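Local coordinates for cellulase (glycosyl hydrolase family 5) (Bacteroides ovatus, PDB 3ZMR), which hydrolyses internal beta-1,4-glucosidic linkages in the xyloglucan backbone with retention of configuration, releasing xyloglucan oligosaccharides, at residues P225-K230 against E276-Q281; A185-I189 against A239-Q243. All coordinates share one frame. Residues are numbered along the deposited sequence.

How the interactions relate
Both contacts belong to the outer layer of the family 5 (beta/alpha)8 barrel and share helix 227-248, which follows strand 210-214. Interaction 1 joins residues 225-230, at its N-terminal end, to helix 275-293, which follows strand 255-258. Interaction 2 sets a later part of the same helix against the strand 170-173 to helix 191-206 connection. They lie about 21 Å apart, centre to centre, and their segments alternate along the chain. Each is partly buried, but interaction 1 covers more surface (426 against 287 Å²) and adds a salt bridge to its hydrogen bonds and apolar contact. In interaction 2 a single uncharged side chain, Gln243, makes both direct hydrogen bonds, each to backbone.

Interaction 1: P225-K230 against E276-Q281; sequences PVDANK and ENYRVQ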
loop_
_atom_site.group_PDB
_atom_site.type_symbol
_atom_site.label_atom_id
_atom_site.label_comp_id
_atom_site.label_asym_id
_atom_site.label_seq_id
_atom_site.Cartn_x
_atom_site.Cartn_y
_atom_site.Cartn_z
ATOM N N PRO A 225 1.598 12.587 8.476
ATOM C CA PRO A 225 1.936 12.850 7.065
ATOM C C PRO A 225 1.886 14.353 6.777
ATOM O O PRO A 225 1.004 14.833 6.090
ATOM C CB PRO A 225 0.844 12.089 6.306
ATOM C CG PRO A 225 -0.336 12.168 7.213
ATOM C CD PRO A 225 0.228 12.081 8.613
ATOM N N VAL A 226 2.840 15.064 7.366
ATOM C CA VAL A 226 2.948 16.518 7.265
ATOM C C VAL A 226 4.414 16.871 7.042
ATOM O O VAL A 226 5.322 16.138 7.455
ATOM C CB VAL A 226 2.398 17.244 8.519
ATOM C CG1 VAL A 226 0.897 16.981 8.698
ATOM C CG2 VAL A 226 3.151 16.862 9.773
ATOM N N ASP A 227 4.631 17.989 6.371
ATOM C CA ASP A 227 5.980 18.423 6.027
ATOM C C ASP A 227 6.879 18.588 7.248
ATOM O O ASP A 227 8.064 18.326 7.156
ATOM C CB ASP A 227 5.944 19.715 5.211
ATOM C CG ASP A 227 5.455 19.501 3.784
ATOM O OD1 ASP A 227 5.883 18.549 3.095
ATOM O OD2 ASP A 227 4.647 20.324 3.335
ATOM N N ALA A 228 6.309 18.978 8.396
ATOM C CA ALA A 228 7.106 19.179 9.616
ATOM C C ALA A 228 7.737 17.884 10.139
ATOM O O ALA A 228 8.732 17.915 10.830
ATOM C CB ALA A 228 6.264 19.850 10.700
ATOM N N ASN A 229 7.143 16.746 9.791
ATOM C CA ASN A 229 7.656 15.452 10.251
ATOM C C ASN A 229 8.184 14.567 9.136
ATOM O O ASN A 229 8.706 13.481 9.395
ATOM C CB ASN A 229 6.579 14.712 11.023
ATOM C CG ASN A 229 6.131 15.477 12.238
ATOM O OD1 ASN A 229 6.955 15.933 13.038
ATOM N ND2 ASN A 229 4.828 15.630 12.383
ATOM N N LYS A 230 8.090 15.042 7.891
ATOM C CA LYS A 230 8.444 14.210 6.725
ATOM C C LYS A 230 9.898 13.728 6.753
ATOM O O LYS A 230 10.182 12.551 6.463
ATOM C CB LYS A 230 8.165 14.960 5.423
ATOM C CG LYS A 230 8.684 14.294 4.165
ATOM C CD LYS A 230 8.237 15.040 2.903
ATOM C CE LYS A 230 9.049 14.669 1.671
ATOM N NZ LYS A 230 9.044 13.203 1.378
ATOM N N GLU A 276 -1.365 18.313 1.387
ATOM C CA GLU A 276 -0.111 18.040 2.088
ATOM C C GLU A 276 -0.076 16.578 2.592
ATOM O O GLU A 276 0.918 15.869 2.398
ATOM C CB GLU A 276 0.087 19.009 3.262
ATOM C CG GLU A 276 1.235 18.662 4.175
ATOM C CD GLU A 276 1.366 19.575 5.379
ATOM O OE1 GLU A 276 0.363 20.190 5.779
ATOM O OE2 GLU A 276 2.464 19.649 5.962
ATOM N N ASN A 277 -1.156 16.147 3.242
ATOM C CA ASN A 277 -1.215 14.791 3.753
ATOM C C ASN A 277 -1.046 13.731 2.641
ATOM O O ASN A 277 -0.284 12.750 2.800
ATOM C CB ASN A 277 -2.516 14.496 4.472
ATOM C CG ASN A 277 -2.786 15.383 5.685
ATOM O OD1 ASN A 277 -3.964 15.653 5.943
ATOM N ND2 ASN A 277 -1.763 15.776 6.465
ATOM N N TYR A 278 -1.747 13.911 1.518
ATOM C CA TYR A 278 -1.592 12.970 0.387
ATOM C C TYR A 278 -0.191 12.994 -0.216
ATOM O O TYR A 278 0.363 11.952 -0.570
ATOM C CB TYR A 278 -2.663 13.176 -0.669
ATOM C CG TYR A 278 -4.066 12.932 -0.181
ATOM C CD1 TYR A 278 -4.471 11.697 0.297
ATOM C CD2 TYR A 278 -4.998 13.967 -0.189
ATOM C CE1 TYR A 278 -5.758 11.491 0.748
ATOM C CE2 TYR A 278 -6.301 13.769 0.246
ATOM C CZ TYR A 278 -6.666 12.525 0.742
ATOM O OH TYR A 278 -7.960 12.271 1.169
ATOM N N ARG A 279 0.389 14.180 -0.338
ATOM C CA ARG A 279 1.739 14.306 -0.864
ATOM C C ARG A 279 2.760 13.570 -0.003
ATOM O O ARG A 279 3.610 12.815 -0.517
ATOM C CB ARG A 279 2.113 15.793 -1.045
ATOM C CG ARG A 279 3.550 15.994 -1.520
ATOM C CD ARG A 279 3.826 17.425 -1.987
ATOM N NE ARG A 279 3.329 18.403 -1.018
ATOM C CZ ARG A 279 3.863 18.661 0.169
ATOM N NH1 ARG A 279 4.975 18.042 0.571
ATOM N NH2 ARG A 279 3.292 19.576 0.964
ATOM N N VAL A 280 2.666 13.761 1.302
ATOM C CA VAL A 280 3.636 13.193 2.200
ATOM C C VAL A 280 3.416 11.666 2.306
ATOM O O VAL A 280 4.363 10.887 2.306
ATOM C CB VAL A 280 3.608 13.872 3.584
ATOM C CG1 VAL A 280 4.532 13.136 4.533
ATOM C CG2 VAL A 280 4.010 15.341 3.460
ATOM N N GLN A 281 2.158 11.235 2.343
ATOM C CA GLN A 281 1.867 9.795 2.435
ATOM C C GLN A 281 2.240 9.057 1.141
ATOM O O GLN A 281 2.862 7.988 1.192
ATOM C CB GLN A 281 0.416 9.558 2.829
ATOM C CG GLN A 281 0.030 8.095 2.927
ATOM C CD GLN A 281 -0.563 7.557 1.649
ATOM O OE1 GLN A 281 -1.245 8.262 0.900
ATOM N NE2 GLN A 281 -0.344 6.279 1.431
HETATM O O HOH W 1 3.854 20.549 8.272
HETATM O O HOH W 2 7.191 11.446 2.376
HETATM O O HOH W 3 6.470 13.707 -0.278
#
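Pro225 has the most surface covered (85 Å²), and its CA to Asn277 CA, 5.0 Å, is the nearest CA pair. Its CA lies 3.6 Å from Val280 CG1 and its CB 4.2 Å from the same methyl, an apolar contact. Its carbonyl is held as well: Asn277 ND2 donates to Pro225 O at 2.9 Å (168°), and Asn277 CA approaches that oxygen at 3.2 Å in a CA-H...O contact. Val280, one turn on from Glu276, also reaches Lys230 (CG1 to Lys230 CB 4.2 Å) and so bridges the loop and the helix that follows. Asp227 supplies the polar edge. Its carboxylate pairs end-on with the Arg279 guanidinium, through both terminal nitrogens, OD1 to NH1 2.7 Å and OD2 to NH2 2.8 Å, a bidentate salt bridge near the guanidinium plane, while Asp227 N donates to Glu276 OE2 at 2.8 Å. One carboxylate oxygen, Glu276 OE2, thus accepts from Asp227 N directly and reaches Ala228 N through water 1. Asp227 OD2 and Glu276 OE2 stand 3.5 Å apart, yet Arg279 on Asp227, and Asp227 N and water 1 on Glu276 OE2, probably offset the repulsion of the two carboxylates.

Interaction 2: A185-I189 against A239-Q243; sequences ATYKI and AMWKQ
Segment 185-189 runs from a turn into the short strand 188-189 and packs on helix 227-248, with CA pairs Tyr187-Met240 at 6.5 Å and Ile189-Gln243 at 7.7 Å. Thr186 contributes little, its O 4.2 Å from Ala239 CB. Tyr187 takes left-handed backbone angles (64/29); with Lys188 it faces Asp183 in a G1 beta bulge. Its CA-to-CB bond points toward the helix, chi1 m (-48°), with CD2 4.0 Å from Ala239 CB and CB 4.3 Å from Met240 CG. In this barrel the bulge belongs to the loop joining strand 170-173 to helix 191-206, and Gln243 (m, t, chi3 82°) spans Lys188: NE2 donates to Tyr187 O (2.8 Å, 169°) and OE1 accepts from Ile189 N (2.8 Å, 175°). NE2 also donates to Ala239 O in its own helix (3.0 Å). Lys188 CD lies 3.5 Å from Gln243 OE1, which also accepts from water 4 (2.6 Å). The CA-to-CB bond of Ile189 (m, t) points toward the helix, its CB 3.6 Å from Gln243 OE1.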
loop_
_atom_site.group_PDB
_atom_site.type_symbol
_atom_site.label_atom_id
_atom_site.label_comp_id
_atom_site.label_asym_id
_atom_site.label_seq_id
_atom_site.Cartn_x
_atom_site.Cartn_y
_atom_site.Cartn_z
ATOM N N ALA A 185 18.068 5.041 18.611
ATOM C CA ALA A 185 18.424 6.274 17.892
ATOM C C ALA A 185 18.649 6.018 16.394
ATOM O O ALA A 185 18.341 6.865 15.554
ATOM C CB ALA A 185 19.668 6.922 18.513
ATOM N N THR A 186 19.190 4.843 16.079
ATOM C CA THR A 186 19.508 4.480 14.695
ATOM C C THR A 186 18.502 3.500 14.112
ATOM O O THR A 186 18.632 3.086 12.962
ATOM C CB THR A 186 20.913 3.852 14.571
ATOM O OG1 THR A 186 20.969 2.642 15.337
ATOM C CG2 THR A 186 21.985 4.833 15.064
ATOM N N TYR A 187 17.521 3.099 14.920
ATOM C CA TYR A 187 16.455 2.170 14.495
ATOM C C TYR A 187 17.001 0.785 14.134
ATOM O O TYR A 187 16.435 0.080 13.277
ATOM C CB TYR A 187 15.661 2.726 13.319
ATOM C CG TYR A 187 15.226 4.138 13.506
ATOM C CD1 TYR A 187 14.358 4.485 14.543
ATOM C CD2 TYR A 187 15.709 5.161 12.683
ATOM C CE1 TYR A 187 13.946 5.802 14.711
ATOM C CE2 TYR A 187 15.305 6.483 12.857
ATOM C CZ TYR A 187 14.424 6.795 13.881
ATOM O OH TYR A 187 14.009 8.107 14.066
ATOM N N LYS A 188 18.110 0.404 14.767
ATOM C CA LYS A 188 18.715 -0.892 14.547
ATOM C C LYS A 188 17.913 -1.980 15.222
ATOM O O LYS A 188 17.731 -1.973 16.426
ATOM C CB LYS A 188 20.176 -0.928 15.018
ATOM C CG LYS A 188 20.855 -2.283 14.823
ATOM C CD LYS A 188 21.169 -2.609 13.378
ATOM C CE LYS A 188 21.993 -3.890 13.269
ATOM N NZ LYS A 188 22.450 -4.133 11.873
ATOM N N ILE A 189 17.455 -2.925 14.410
ATOM C CA ILE A 189 16.593 -4.026 14.858
ATOM C C ILE A 189 17.422 -5.199 15.363
ATOM O O ILE A 189 18.393 -5.604 14.702
ATOM C CB ILE A 189 15.657 -4.487 13.708
ATOM C CG1 ILE A 189 14.779 -3.319 13.256
ATOM C CG2 ILE A 189 14.762 -5.637 14.162
ATOM C CD1 ILE A 189 14.172 -3.514 11.890
ATOM N N ALA A 239 15.460 3.516 7.091
ATOM C CA ALA A 239 16.411 2.785 7.934
ATOM C C ALA A 239 15.874 1.406 8.281
ATOM O O ALA A 239 16.612 0.419 8.293
ATOM C CB ALA A 239 16.726 3.557 9.199
ATOM N N MET A 240 14.567 1.337 8.520
ATOM C CA MET A 240 13.923 0.086 8.874
ATOM C C MET A 240 13.831 -0.827 7.667
ATOM O O MET A 240 14.260 -1.998 7.708
ATOM C CB MET A 240 12.540 0.343 9.500
ATOM C CG MET A 240 12.617 1.078 10.847
ATOM S SD MET A 240 10.989 1.399 11.530
ATOM C CE MET A 240 10.521 -0.234 12.070
ATOM N N TRP A 241 13.326 -0.289 6.549
ATOM C CA TRP A 241 13.206 -1.122 5.341
ATOM C C TRP A 241 14.540 -1.586 4.755
ATOM O O TRP A 241 14.616 -2.667 4.166
ATOM C CB TRP A 241 12.350 -0.472 4.241
ATOM C CG TRP A 241 10.910 -0.874 4.389
ATOM C CD1 TRP A 241 9.858 -0.081 4.775
ATOM C CD2 TRP A 241 10.374 -2.186 4.198
ATOM N NE1 TRP A 241 8.709 -0.834 4.871
ATOM C CE2 TRP A 241 8.992 -2.131 4.537
ATOM C CE3 TRP A 241 10.932 -3.423 3.850
ATOM C CZ2 TRP A 241 8.163 -3.255 4.483
ATOM C CZ3 TRP A 241 10.094 -4.523 3.766
ATOM C CH2 TRP A 241 8.742 -4.436 4.100
ATOM N N LYS A 242 15.598 -0.792 4.940
ATOM C CA LYS A 242 16.901 -1.230 4.469
ATOM C C LYS A 242 17.300 -2.559 5.143
ATOM O O LYS A 242 17.786 -3.513 4.512
ATOM C CB LYS A 242 17.954 -0.145 4.657
ATOM C CG LYS A 242 19.305 -0.535 4.095
ATOM C CD LYS A 242 20.291 0.631 4.205
ATOM C CE LYS A 242 21.641 0.187 3.666
ATOM N NZ LYS A 242 22.703 1.208 3.826
ATOM N N GLN A 243 17.086 -2.616 6.459
ATOM C CA GLN A 243 17.395 -3.816 7.211
ATOM C C GLN A 243 16.567 -5.019 6.802
ATOM O O GLN A 243 17.065 -6.142 6.634
ATOM C CB GLN A 243 17.191 -3.591 8.700
ATOM C CG GLN A 243 18.201 -2.606 9.277
ATOM C CD GLN A 243 17.828 -2.224 10.681
ATOM O OE1 GLN A 243 18.124 -2.948 11.643
ATOM N NE2 GLN A 243 17.154 -1.104 10.806
HETATM O O HOH W 4 19.474 -5.126 11.770
#